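Side-chain contacts in 2-oxoglutarate-dependent dioxygenase tropC (Talaromyces stipitatus, PDB 6XJJ), which catalyses an iron- and 2-oxoglutarate-dependent oxidative step in the fungal pathway that makes tropolones: residues K96-F99 with E105-K108; T144-P149 with E180-M185; N163-G168 with Q176-Y181. All blocks are in the same frame, centred on the assembly; numbering follows the deposited sequence.

Contact 1: K96-F99 with E105-K108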
ATOM      1  N   LYS A  96       5.546  -3.153  15.825  1.00 77.54           N
ATOM      2  CA  LYS A  96       5.223  -3.061  17.245  1.00 84.33           C
ATOM      3  C   LYS A  96       6.373  -2.468  18.051  1.00 79.21           C
ATOM      4  O   LYS A  96       6.153  -1.591  18.892  1.00 79.36           O
ATOM      5  CB  LYS A  96       4.828  -4.444  17.758  1.00 87.63           C
ATOM      6  CG  LYS A  96       4.594  -4.550  19.253  1.00 93.56           C
ATOM      7  CD  LYS A  96       3.981  -5.899  19.598  1.00 96.29           C
ATOM      8  CE  LYS A  96       4.186  -6.279  21.056  1.00 89.25           C
ATOM      9  NZ  LYS A  96       3.687  -5.270  22.023  1.00102.60           N
ATOM     10  N   LYS A  97       7.604  -2.919  17.811  1.00 79.62           N
ATOM     11  CA  LYS A  97       8.747  -2.311  18.483  1.00 79.87           C
ATOM     12  C   LYS A  97       8.802  -0.809  18.255  1.00 76.77           C
ATOM     13  O   LYS A  97       9.087  -0.047  19.187  1.00 79.18           O
ATOM     14  CB  LYS A  97      10.052  -2.971  18.031  1.00 72.10           C
ATOM     15  CG  LYS A  97      10.356  -4.267  18.771  1.00 94.27           C
ATOM     16  CD  LYS A  97      11.536  -5.027  18.190  1.00102.08           C
ATOM     17  CE  LYS A  97      11.865  -6.233  19.057  1.00107.58           C
ATOM     18  NZ  LYS A  97      12.940  -7.087  18.489  1.00116.40           N
ATOM     19  N   PHE A  98       8.527  -0.352  17.035  1.00 75.77           N
ATOM     20  CA  PHE A  98       8.649   1.078  16.773  1.00 82.94           C
ATOM     21  C   PHE A  98       7.579   1.871  17.514  1.00 79.32           C
ATOM     22  O   PHE A  98       7.886   2.830  18.229  1.00 82.21           O
ATOM     23  CB  PHE A  98       8.572   1.368  15.278  1.00 73.05           C
ATOM     24  CG  PHE A  98       8.606   2.826  14.967  1.00 76.94           C
ATOM     25  CD1 PHE A  98       9.808   3.508  14.942  1.00 88.14           C
ATOM     26  CD2 PHE A  98       7.437   3.525  14.741  1.00 75.84           C
ATOM     27  CE1 PHE A  98       9.847   4.859  14.674  1.00 89.09           C
ATOM     28  CE2 PHE A  98       7.469   4.875  14.472  1.00 80.65           C
ATOM     29  CZ  PHE A  98       8.679   5.545  14.440  1.00 78.37           C
ATOM     30  N   PHE A  99       6.313   1.499  17.346  1.00 76.19           N
ATOM     31  CA  PHE A  99       5.260   2.284  17.963  1.00 80.65           C
ATOM     32  C   PHE A  99       5.213   2.111  19.475  1.00 80.60           C
ATOM     33  O   PHE A  99       4.663   2.978  20.162  1.00 79.81           O
ATOM     34  CB  PHE A  99       3.920   1.945  17.315  1.00 75.13           C
ATOM     35  CG  PHE A  99       3.815   2.422  15.895  1.00 73.39           C
ATOM     36  CD1 PHE A  99       3.644   3.773  15.628  1.00 82.83           C
ATOM     37  CD2 PHE A  99       3.868   1.538  14.831  1.00 71.92           C
ATOM     38  CE1 PHE A  99       3.548   4.235  14.324  1.00 80.79           C
ATOM     39  CE2 PHE A  99       3.767   1.994  13.518  1.00 70.27           C
ATOM     40  CZ  PHE A  99       3.608   3.343  13.268  1.00 76.59           C
ATOM     41  N   GLU A 105      10.184   9.977  21.958  1.00102.18           N
ATOM     42  CA  GLU A 105      11.221   9.257  21.225  1.00 95.30           C
ATOM     43  C   GLU A 105      10.917   9.212  19.730  1.00 88.50           C
ATOM     44  O   GLU A 105      11.815   9.404  18.905  1.00 85.79           O
ATOM     45  CB  GLU A 105      11.349   7.844  21.795  1.00104.45           C
ATOM     46  CG  GLU A 105      12.473   6.989  21.226  1.00111.04           C
ATOM     47  CD  GLU A 105      13.842   7.465  21.665  1.00116.87           C
ATOM     48  OE1 GLU A 105      13.905   8.341  22.560  1.00106.00           O
ATOM     49  OE2 GLU A 105      14.853   6.951  21.138  1.00113.33           O
ATOM     50  N   LYS A 106       9.658   8.962  19.365  1.00 90.27           N
ATOM     51  CA  LYS A 106       9.283   8.938  17.955  1.00 86.42           C
ATOM     52  C   LYS A 106       9.367  10.331  17.342  1.00 90.25           C
ATOM     53  O   LYS A 106       9.820  10.490  16.204  1.00 88.55           O
ATOM     54  CB  LYS A 106       7.859   8.413  17.792  1.00 83.11           C
ATOM     55  CG  LYS A 106       7.552   7.118  18.495  1.00 90.00           C
ATOM     56  CD  LYS A 106       6.076   6.801  18.361  1.00 88.75           C
ATOM     57  CE  LYS A 106       5.562   5.967  19.512  1.00 90.12           C
ATOM     58  NZ  LYS A 106       4.086   5.778  19.421  1.00 93.73           N
ATOM     59  N   MET A 107       8.899  11.345  18.069  1.00 89.29           N
ATOM     60  CA  MET A 107       8.882  12.705  17.546  1.00 91.41           C
ATOM     61  C   MET A 107      10.277  13.216  17.207  1.00 90.96           C
ATOM     62  O   MET A 107      10.396  14.191  16.459  1.00 83.71           O
ATOM     63  CB  MET A 107       8.204  13.636  18.556  1.00 87.04           C
ATOM     64  CG  MET A 107       6.695  13.414  18.713  1.00 89.58           C
ATOM     65  SD  MET A 107       5.724  13.889  17.262  1.00 85.79           S
ATOM     66  CE  MET A 107       5.904  15.667  17.290  1.00 90.76           C
ATOM     67  N   LYS A 108      11.334  12.584  17.731  1.00 88.17           N
ATOM     68  CA  LYS A 108      12.690  12.962  17.342  1.00 91.99           C
ATOM     69  C   LYS A 108      12.964  12.729  15.862  1.00 89.00           C
ATOM     70  O   LYS A 108      13.916  13.306  15.325  1.00 91.49           O
ATOM     71  CB  LYS A 108      13.717  12.210  18.193  1.00 78.42           C
ATOM     72  CG  LYS A 108      13.948  12.807  19.575  1.00 95.37           C
ATOM     73  CD  LYS A 108      14.850  11.929  20.436  1.00106.69           C
ATOM     74  CE  LYS A 108      15.215  12.634  21.736  1.00108.75           C
ATOM     75  NZ  LYS A 108      15.977  11.768  22.682  1.00112.85           N
TER

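Contact 2: T144-P149 with E180-M185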
ATOM      1  N   THR A 144       8.552   5.551   5.066  1.00 70.39           N
ATOM      2  CA  THR A 144       9.818   5.343   4.379  1.00 73.82           C
ATOM      3  C   THR A 144       9.627   5.511   2.877  1.00 80.10           C
ATOM      4  O   THR A 144       8.506   5.555   2.364  1.00 79.99           O
ATOM      5  CB  THR A 144      10.400   3.951   4.666  1.00 70.31           C
ATOM      6  OG1 THR A 144       9.452   2.946   4.292  1.00 70.52           O
ATOM      7  CG2 THR A 144      10.750   3.804   6.129  1.00 65.02           C
ATOM      8  N   GLY A 145      10.753   5.619   2.181  1.00 80.51           N
ATOM      9  CA  GLY A 145      10.788   5.566   0.735  1.00 67.67           C
ATOM     10  C   GLY A 145      12.087   4.929   0.290  1.00 76.98           C
ATOM     11  O   GLY A 145      12.786   4.335   1.117  1.00 69.16           O
ATOM     12  N   ALA A 146      12.422   5.016  -0.996  1.00 73.52           N
ATOM     13  CA  ALA A 146      13.701   4.485  -1.451  1.00 67.45           C
ATOM     14  C   ALA A 146      14.831   5.303  -0.843  1.00 80.79           C
ATOM     15  O   ALA A 146      14.734   6.527  -0.721  1.00 67.95           O
ATOM     16  CB  ALA A 146      13.790   4.504  -2.979  1.00 59.29           C
ATOM     17  N   GLU A 147      15.908   4.624  -0.450  1.00 81.40           N
ATOM     18  CA  GLU A 147      17.002   5.298   0.234  1.00 78.31           C
ATOM     19  C   GLU A 147      17.818   6.086  -0.782  1.00 80.28           C
ATOM     20  O   GLU A 147      18.258   5.537  -1.796  1.00 88.39           O
ATOM     21  CB  GLU A 147      17.909   4.301   0.951  1.00 62.27           C
ATOM     22  CG  GLU A 147      18.847   4.969   1.943  1.00 72.19           C
ATOM     23  CD  GLU A 147      18.128   5.360   3.218  1.00 78.75           C
ATOM     24  OE1 GLU A 147      17.088   4.736   3.519  1.00 80.53           O
ATOM     25  OE2 GLU A 147      18.572   6.304   3.905  1.00 88.04           O
ATOM     26  N   ILE A 148      18.037   7.365  -0.500  1.00 83.78           N
ATOM     27  CA  ILE A 148      18.790   8.256  -1.382  1.00 78.11           C
ATOM     28  C   ILE A 148      19.721   9.084  -0.508  1.00 94.18           C
ATOM     29  O   ILE A 148      19.254   9.718   0.451  1.00 85.92           O
ATOM     30  CB  ILE A 148      17.857   9.158  -2.207  1.00 87.86           C
ATOM     31  CG1 ILE A 148      17.005   8.327  -3.169  1.00 88.45           C
ATOM     32  CG2 ILE A 148      18.651  10.229  -2.957  1.00 89.05           C
ATOM     33  CD1 ILE A 148      17.796   7.595  -4.242  1.00 86.84           C
ATOM     34  N   PRO A 149      21.027   9.122  -0.786  1.00 91.36           N
ATOM     35  CA  PRO A 149      21.922   9.899   0.074  1.00 85.35           C
ATOM     36  C   PRO A 149      21.529  11.368   0.105  1.00 93.25           C
ATOM     37  O   PRO A 149      20.963  11.906  -0.851  1.00 81.00           O
ATOM     38  CB  PRO A 149      23.295   9.707  -0.573  1.00 85.67           C
ATOM     39  CG  PRO A 149      23.180   8.452  -1.330  1.00 90.20           C
ATOM     40  CD  PRO A 149      21.779   8.419  -1.842  1.00 85.23           C
ATOM     41  N   GLU A 180      14.464  -4.919   3.955  1.00 64.64           N
ATOM     42  CA  GLU A 180      14.269  -6.211   3.303  1.00 66.67           C
ATOM     43  C   GLU A 180      12.822  -6.394   2.866  1.00 70.51           C
ATOM     44  O   GLU A 180      12.560  -6.837   1.742  1.00 69.70           O
ATOM     45  CB  GLU A 180      14.692  -7.356   4.225  1.00 77.79           C
ATOM     46  CG  GLU A 180      16.195  -7.489   4.453  1.00 92.02           C
ATOM     47  CD  GLU A 180      16.525  -8.631   5.402  1.00 94.99           C
ATOM     48  OE1 GLU A 180      15.575  -9.258   5.928  1.00 90.76           O
ATOM     49  OE2 GLU A 180      17.726  -8.887   5.642  1.00 96.54           O
ATOM     50  N   TYR A 181      11.865  -6.055   3.736  1.00 77.50           N
ATOM     51  CA  TYR A 181      10.458  -6.148   3.363  1.00 63.78           C
ATOM     52  C   TYR A 181      10.153  -5.241   2.177  1.00 65.15           C
ATOM     53  O   TYR A 181       9.437  -5.638   1.249  1.00 58.02           O
ATOM     54  CB  TYR A 181       9.582  -5.781   4.561  1.00 71.98           C
ATOM     55  CG  TYR A 181       8.104  -5.967   4.324  1.00 71.08           C
ATOM     56  CD1 TYR A 181       7.513  -7.205   4.506  1.00 59.51           C
ATOM     57  CD2 TYR A 181       7.305  -4.913   3.900  1.00 61.48           C
ATOM     58  CE1 TYR A 181       6.160  -7.391   4.295  1.00 69.33           C
ATOM     59  CE2 TYR A 181       5.952  -5.088   3.677  1.00 63.85           C
ATOM     60  CZ  TYR A 181       5.387  -6.335   3.876  1.00 69.25           C
ATOM     61  OH  TYR A 181       4.043  -6.527   3.665  1.00 81.45           O
ATOM     62  N   ARG A 182      10.698  -4.020   2.189  1.00 59.16           N
ATOM     63  CA  ARG A 182      10.581  -3.133   1.034  1.00 64.11           C
ATOM     64  C   ARG A 182      11.007  -3.825  -0.256  1.00 64.82           C
ATOM     65  O   ARG A 182      10.345  -3.685  -1.291  1.00 52.80           O
ATOM     66  CB  ARG A 182      11.413  -1.867   1.247  1.00 66.28           C
ATOM     67  CG  ARG A 182      10.829  -0.885   2.261  1.00 62.92           C
ATOM     68  CD  ARG A 182      11.698   0.363   2.378  1.00 59.57           C
ATOM     69  NE  ARG A 182      11.720   1.063   1.102  1.00 70.15           N
ATOM     70  CZ  ARG A 182      10.746   1.859   0.667  1.00 74.77           C
ATOM     71  NH1 ARG A 182       9.656   2.073   1.400  1.00 68.20           N
ATOM     72  NH2 ARG A 182      10.848   2.434  -0.519  1.00 75.68           N
ATOM     73  N   ALA A 183      12.115  -4.564  -0.223  1.00 61.19           N
ATOM     74  CA  ALA A 183      12.581  -5.239  -1.428  1.00 64.54           C
ATOM     75  C   ALA A 183      11.577  -6.286  -1.891  1.00 59.38           C
ATOM     76  O   ALA A 183      11.249  -6.368  -3.082  1.00 61.92           O
ATOM     77  CB  ALA A 183      13.940  -5.875  -1.172  1.00 60.91           C
ATOM     78  N   LEU A 184      11.080  -7.105  -0.962  1.00 64.18           N
ATOM     79  CA  LEU A 184      10.040  -8.066  -1.312  1.00 63.30           C
ATOM     80  C   LEU A 184       8.818  -7.362  -1.878  1.00 69.18           C
ATOM     81  O   LEU A 184       8.213  -7.840  -2.843  1.00 72.30           O
ATOM     82  CB  LEU A 184       9.654  -8.898  -0.089  1.00 67.09           C
ATOM     83  CG  LEU A 184      10.726  -9.802   0.512  1.00 63.92           C
ATOM     84  CD1 LEU A 184      10.234 -10.416   1.812  1.00 68.11           C
ATOM     85  CD2 LEU A 184      11.104 -10.888  -0.460  1.00 60.90           C
ATOM     86  N   MET A 185       8.443  -6.213  -1.304  1.00 61.30           N
ATOM     87  CA  MET A 185       7.307  -5.479  -1.853  1.00 65.55           C
ATOM     88  C   MET A 185       7.602  -4.963  -3.257  1.00 62.53           C
ATOM     89  O   MET A 185       6.786  -5.143  -4.169  1.00 72.05           O
ATOM     90  CB  MET A 185       6.919  -4.306  -0.959  1.00 64.84           C
ATOM     91  CG  MET A 185       6.380  -4.625   0.434  1.00 60.07           C
ATOM     92  SD  MET A 185       5.174  -5.961   0.442  1.00 75.44           S
ATOM     93  CE  MET A 185       4.063  -5.405  -0.807  1.00 68.18           C
TER

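Contact 3: N163-G168 with Q176-Y181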
ATOM      1  N   ASN A 163      15.823   8.251   4.295  1.00 88.17           N
ATOM      2  CA  ASN A 163      14.885   7.920   5.352  1.00 80.46           C
ATOM      3  C   ASN A 163      15.387   8.439   6.696  1.00 77.26           C
ATOM      4  O   ASN A 163      16.577   8.698   6.883  1.00 95.52           O
ATOM      5  CB  ASN A 163      14.678   6.410   5.443  1.00 67.06           C
ATOM      6  CG  ASN A 163      13.927   5.855   4.256  1.00 77.25           C
ATOM      7  OD1 ASN A 163      12.735   6.114   4.081  1.00 88.12           O
ATOM      8  ND2 ASN A 163      14.605   5.046   3.459  1.00 72.34           N
ATOM      9  N   LEU A 164      14.460   8.592   7.637  1.00 84.97           N
ATOM     10  CA  LEU A 164      14.810   8.868   9.023  1.00 82.81           C
ATOM     11  C   LEU A 164      14.610   7.605   9.843  1.00 72.11           C
ATOM     12  O   LEU A 164      13.577   6.938   9.726  1.00 81.10           O
ATOM     13  CB  LEU A 164      13.978  10.005   9.616  1.00 85.96           C
ATOM     14  CG  LEU A 164      14.126  11.397   9.003  1.00 79.28           C
ATOM     15  CD1 LEU A 164      13.349  12.396   9.849  1.00 86.34           C
ATOM     16  CD2 LEU A 164      15.577  11.804   8.868  1.00 92.45           C
ATOM     17  N   TRP A 165      15.591   7.292  10.681  1.00 80.18           N
ATOM     18  CA  TRP A 165      15.565   6.044  11.413  1.00 81.86           C
ATOM     19  C   TRP A 165      15.675   6.302  12.910  1.00 71.68           C
ATOM     20  O   TRP A 165      16.428   7.185  13.333  1.00 69.60           O
ATOM     21  CB  TRP A 165      16.710   5.124  10.973  1.00 76.30           C
ATOM     22  CG  TRP A 165      16.635   4.706   9.519  1.00 67.44           C
ATOM     23  CD1 TRP A 165      17.382   5.196   8.490  1.00 69.04           C
ATOM     24  CD2 TRP A 165      15.738   3.746   8.939  1.00 71.77           C
ATOM     25  NE1 TRP A 165      17.028   4.588   7.311  1.00 74.69           N
ATOM     26  CE2 TRP A 165      16.017   3.696   7.558  1.00 74.53           C
ATOM     27  CE3 TRP A 165      14.732   2.920   9.455  1.00 71.41           C
ATOM     28  CZ2 TRP A 165      15.326   2.851   6.684  1.00 75.74           C
ATOM     29  CZ3 TRP A 165      14.047   2.082   8.586  1.00 69.96           C
ATOM     30  CH2 TRP A 165      14.349   2.053   7.217  1.00 78.98           C
ATOM     31  N   PRO A 166      14.948   5.548  13.734  1.00 75.88           N
ATOM     32  CA  PRO A 166      14.965   5.815  15.177  1.00 65.07           C
ATOM     33  C   PRO A 166      16.294   5.417  15.806  1.00 78.54           C
ATOM     34  O   PRO A 166      16.752   4.280  15.665  1.00 79.70           O
ATOM     35  CB  PRO A 166      13.809   4.960  15.708  1.00 73.73           C
ATOM     36  CG  PRO A 166      13.699   3.842  14.737  1.00 76.70           C
ATOM     37  CD  PRO A 166      14.064   4.417  13.396  1.00 77.59           C
ATOM     38  N   GLU A 167      16.908   6.368  16.514  1.00 74.36           N
ATOM     39  CA  GLU A 167      18.192   6.114  17.158  1.00 71.39           C
ATOM     40  C   GLU A 167      18.109   4.989  18.180  1.00 80.97           C
ATOM     41  O   GLU A 167      19.101   4.290  18.415  1.00 88.90           O
ATOM     42  CB  GLU A 167      18.697   7.379  17.846  1.00 80.05           C
ATOM     43  CG  GLU A 167      17.769   7.883  18.945  1.00100.08           C
ATOM     44  CD  GLU A 167      18.294   9.133  19.617  1.00102.42           C
ATOM     45  OE1 GLU A 167      19.493   9.435  19.445  1.00110.82           O
ATOM     46  OE2 GLU A 167      17.518   9.803  20.331  1.00112.97           O
ATOM     47  N   GLY A 168      16.960   4.818  18.820  1.00 79.55           N
ATOM     48  CA  GLY A 168      16.820   3.861  19.897  1.00 70.12           C
ATOM     49  C   GLY A 168      16.626   2.419  19.487  1.00 75.85           C
ATOM     50  O   GLY A 168      16.464   1.560  20.360  1.00 70.06           O
ATOM     51  N   GLN A 176      17.150  -3.045   9.039  1.00 74.56           N
ATOM     52  CA  GLN A 176      17.385  -4.129   8.088  1.00 80.12           C
ATOM     53  C   GLN A 176      16.092  -4.842   7.722  1.00 72.37           C
ATOM     54  O   GLN A 176      15.812  -4.988   6.519  1.00 73.20           O
ATOM     55  CB  GLN A 176      18.413  -5.122   8.648  1.00 78.67           C
ATOM     56  CG  GLN A 176      19.788  -4.545   8.943  1.00 86.46           C
ATOM     57  CD  GLN A 176      20.720  -5.569   9.581  1.00102.44           C
ATOM     58  OE1 GLN A 176      20.274  -6.615  10.057  1.00 97.83           O
ATOM     59  NE2 GLN A 176      22.009  -5.238   9.658  1.00102.74           N
ATOM     60  N   PRO A 177      15.270  -5.304   8.668  1.00 68.58           N
ATOM     61  CA  PRO A 177      14.008  -5.949   8.261  1.00 81.16           C
ATOM     62  C   PRO A 177      13.127  -5.052   7.405  1.00 79.52           C
ATOM     63  O   PRO A 177      12.575  -5.509   6.395  1.00 77.16           O
ATOM     64  CB  PRO A 177      13.335  -6.271   9.599  1.00 72.52           C
ATOM     65  CG  PRO A 177      14.389  -6.247  10.604  1.00 74.78           C
ATOM     66  CD  PRO A 177      15.472  -5.350  10.127  1.00 73.48           C
ATOM     67  N   VAL A 178      12.957  -3.789   7.813  1.00 61.18           N
ATOM     68  CA  VAL A 178      12.125  -2.845   7.067  1.00 67.22           C
ATOM     69  C   VAL A 178      12.571  -2.766   5.612  1.00 76.64           C
ATOM     70  O   VAL A 178      11.758  -2.868   4.686  1.00 64.95           O
ATOM     71  CB  VAL A 178      12.161  -1.465   7.747  1.00 75.59           C
ATOM     72  CG1 VAL A 178      11.550  -0.403   6.859  1.00 69.64           C
ATOM     73  CG2 VAL A 178      11.404  -1.522   9.065  1.00 70.64           C
ATOM     74  N   MET A 179      13.872  -2.575   5.389  1.00 71.18           N
ATOM     75  CA  MET A 179      14.367  -2.462   4.020  1.00 69.15           C
ATOM     76  C   MET A 179      14.275  -3.787   3.267  1.00 72.57           C
ATOM     77  O   MET A 179      14.040  -3.787   2.052  1.00 69.93           O
ATOM     78  CB  MET A 179      15.805  -1.953   4.023  1.00 70.44           C
ATOM     79  CG  MET A 179      15.991  -0.538   4.573  1.00 66.11           C
ATOM     80  SD  MET A 179      15.001   0.736   3.760  1.00 75.59           S
ATOM     81  CE  MET A 179      15.560   0.584   2.063  1.00 68.46           C
ATOM     82  N   GLU A 180      14.464  -4.919   3.955  1.00 64.64           N
ATOM     83  CA  GLU A 180      14.269  -6.211   3.303  1.00 66.67           C
ATOM     84  C   GLU A 180      12.822  -6.394   2.866  1.00 70.51           C
ATOM     85  O   GLU A 180      12.560  -6.837   1.742  1.00 69.70           O
ATOM     86  CB  GLU A 180      14.692  -7.356   4.225  1.00 77.79           C
ATOM     87  CG  GLU A 180      16.195  -7.489   4.453  1.00 92.02           C
ATOM     88  CD  GLU A 180      16.525  -8.631   5.402  1.00 94.99           C
ATOM     89  OE1 GLU A 180      15.575  -9.258   5.928  1.00 90.76           O
ATOM     90  OE2 GLU A 180      17.726  -8.887   5.642  1.00 96.54           O
ATOM     91  N   TYR A 181      11.865  -6.055   3.736  1.00 77.50           N
ATOM     92  CA  TYR A 181      10.458  -6.148   3.363  1.00 63.78           C
ATOM     93  C   TYR A 181      10.153  -5.241   2.177  1.00 65.15           C
ATOM     94  O   TYR A 181       9.437  -5.638   1.249  1.00 58.02           O
ATOM     95  CB  TYR A 181       9.582  -5.781   4.561  1.00 71.98           C
ATOM     96  CG  TYR A 181       8.104  -5.967   4.324  1.00 71.08           C
ATOM     97  CD1 TYR A 181       7.513  -7.205   4.506  1.00 59.51           C
ATOM     98  CD2 TYR A 181       7.305  -4.913   3.900  1.00 61.48           C
ATOM     99  CE1 TYR A 181       6.160  -7.391   4.295  1.00 69.33           C
ATOM    100  CE2 TYR A 181       5.952  -5.088   3.677  1.00 63.85           C
ATOM    101  CZ  TYR A 181       5.387  -6.335   3.876  1.00 69.25           C
ATOM    102  OH  TYR A 181       4.043  -6.527   3.665  1.00 81.45           O
TER

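Contact 1: K96-F99 with E105-K108
The C-terminal end of helix 85-99 is met here by Lys106 of the short helix 103-107, which reaches back over the connection to Phe98 and Phe99. The CB of Lys106 leaves its helix toward the other segment. Its CG stands beside the backbone N and anti to the carbonyl carbon (chi1 -50°). Beyond CG the chain is extended, and this length carries the ammonium group to the last carbonyl of the longer helix. Lys106 NZ donates a hydrogen bond to Phe99 O at 3.0 Å. The bond is doubtful, because NZ is modelled too close to an atom elsewhere. Phe99 O lies beside the CE-NZ bond, not in line with it. NZ also forms a salt bridge with Glu140 OE2, on strand 139-144. Lys106 spans two consecutive helices, 85-99 and 103-107, joined by a short connection in the N-terminal part of a dioxygenase of the iron/ascorbate-dependent family. If NZ is placed correctly, the partly negative carbonyls of the helix end would probably favour its positive charge, together with Glu140.

Both aromatic rings lie on one side of the lysine chain. Lys106 NZ is near the plane of the Phe99 ring, at its edge, 4.3 Å from Phe99 CD1. Phe98 CZ comes within 4.5 Å of Lys106 CB, at an oblique approach. The two rings also meet each other: Phe98 CD2 sits 3.8 Å above the centre of the Phe99 ring. Phe98 also meets the rings of Phe142 and Phe174, and Lys106 touches Tyr122 of strand 121-123.

Contact 2: T144-P149 with E180-M185
Arg182, on helix 171-204, reaches Thr144, Gly145 and Ala146 at the point where strand 139-144 gives way to a loop. Its CB points from the helix toward that segment. CG lies beside the backbone N (chi1 -73°), and chi2 is extended, so the chain first runs straight out. Arg182 CD then passes 3.9 Å from Thr144 OG1. A bend at chi3 (63°) turns the guanidinium group across the backbone of Gly145. Arg182 NE is 3.4 Å from Gly145 O, but the angle is too poor for a hydrogen bond. CZ lies against the same carbonyl: Gly145 O sits 3.1 Å above the guanidinium plane, nearer the edge of the group than its middle. The arginine therefore lies over this carbonyl with one face and does not point an N-H at it.

The two tips part from there. Arg182 NH1 turns to the threonine and gives Thr144 OG1 a weak hydrogen bond of 3.0 Å, bent to 120°. The threonine and arginine side chains pass alongside one another, running opposite ways. OG1 also makes a weak hydrogen bond with Met222 O. Arg182 NH2 lies beside the Gly145-Ala146 peptide, 3.1 Å from Ala146 N. Both nitrogens are donors, so no bond joins them. NH2 hydrogen-bonds Ile220 O instead.

Arg182 thus ties helix 171-204 to the loop that leaves strand 139-144 and to the chain entering strand 222-227. The same turn of helix packs Tyr181 and Met185 on strands 222-227, 249-253 and 311-318, on the outside of the double-stranded beta-helix (jelly-roll) core.

Contact 3: N163-G168 with Q176-Y181
A Met-aromatic contact joins Trp165, in the loop before helix 171-204, to Met179 on that helix, with Val178 beside it. The loop runs back past the helix it is about to enter. Met179 SD lies at the edge of the indole, 4.8 Å from the centroid of the six-membered ring and 80° off its normal. The ring atom nearest Met179 SD is Trp165 CZ2, at 3.6 Å. The methionine chain is bent at both chi2 and chi3, and this folds the sulfur round to the ring edge. Val178 meets the same benzo edge further along. Val178 CG1 lies in the indole plane, 3.7 Å from Trp165 CH2. Both helix residues thus approach the rim of the ring.

One face is occupied from within the loop: Asn163 CB stands 3.2 Å above the indole plane, to one side of the ring centre. Asn163 ND2 probably hydrogen-bonds Glu147 OE1, though the modelled distance is very short, and OD1 accepts from Gly145 N.

The loop thereby lies among three elements. Trp165 also touches Thr144 of strand 139-144 and Arg175 of helix 171-204, while Pro166 packs on Phe98 of helix 85-99.

In the fold
Contact 1 closes along the chain before the other two open. Contacts 2 and 3 end on the same part of helix 171-204 and share Glu180 and Tyr181. Their centres are about 9 Å apart, and Asn163 and Glu147 bring the two loop segments together. Contact 3 lies about 11 Å from contact 1, centre to centre, and touches it through Phe98 with Pro166. Contacts 1 and 2 do not touch; their centres are about 19 Å apart. Contacts 2 and 3 tie loop segments to helix 171-204, outside the double-stranded beta-helix core, while contact 1 joins helices 85-99 and 103-107. All are structural packing away from the iron site of His243, Asp245 and His302.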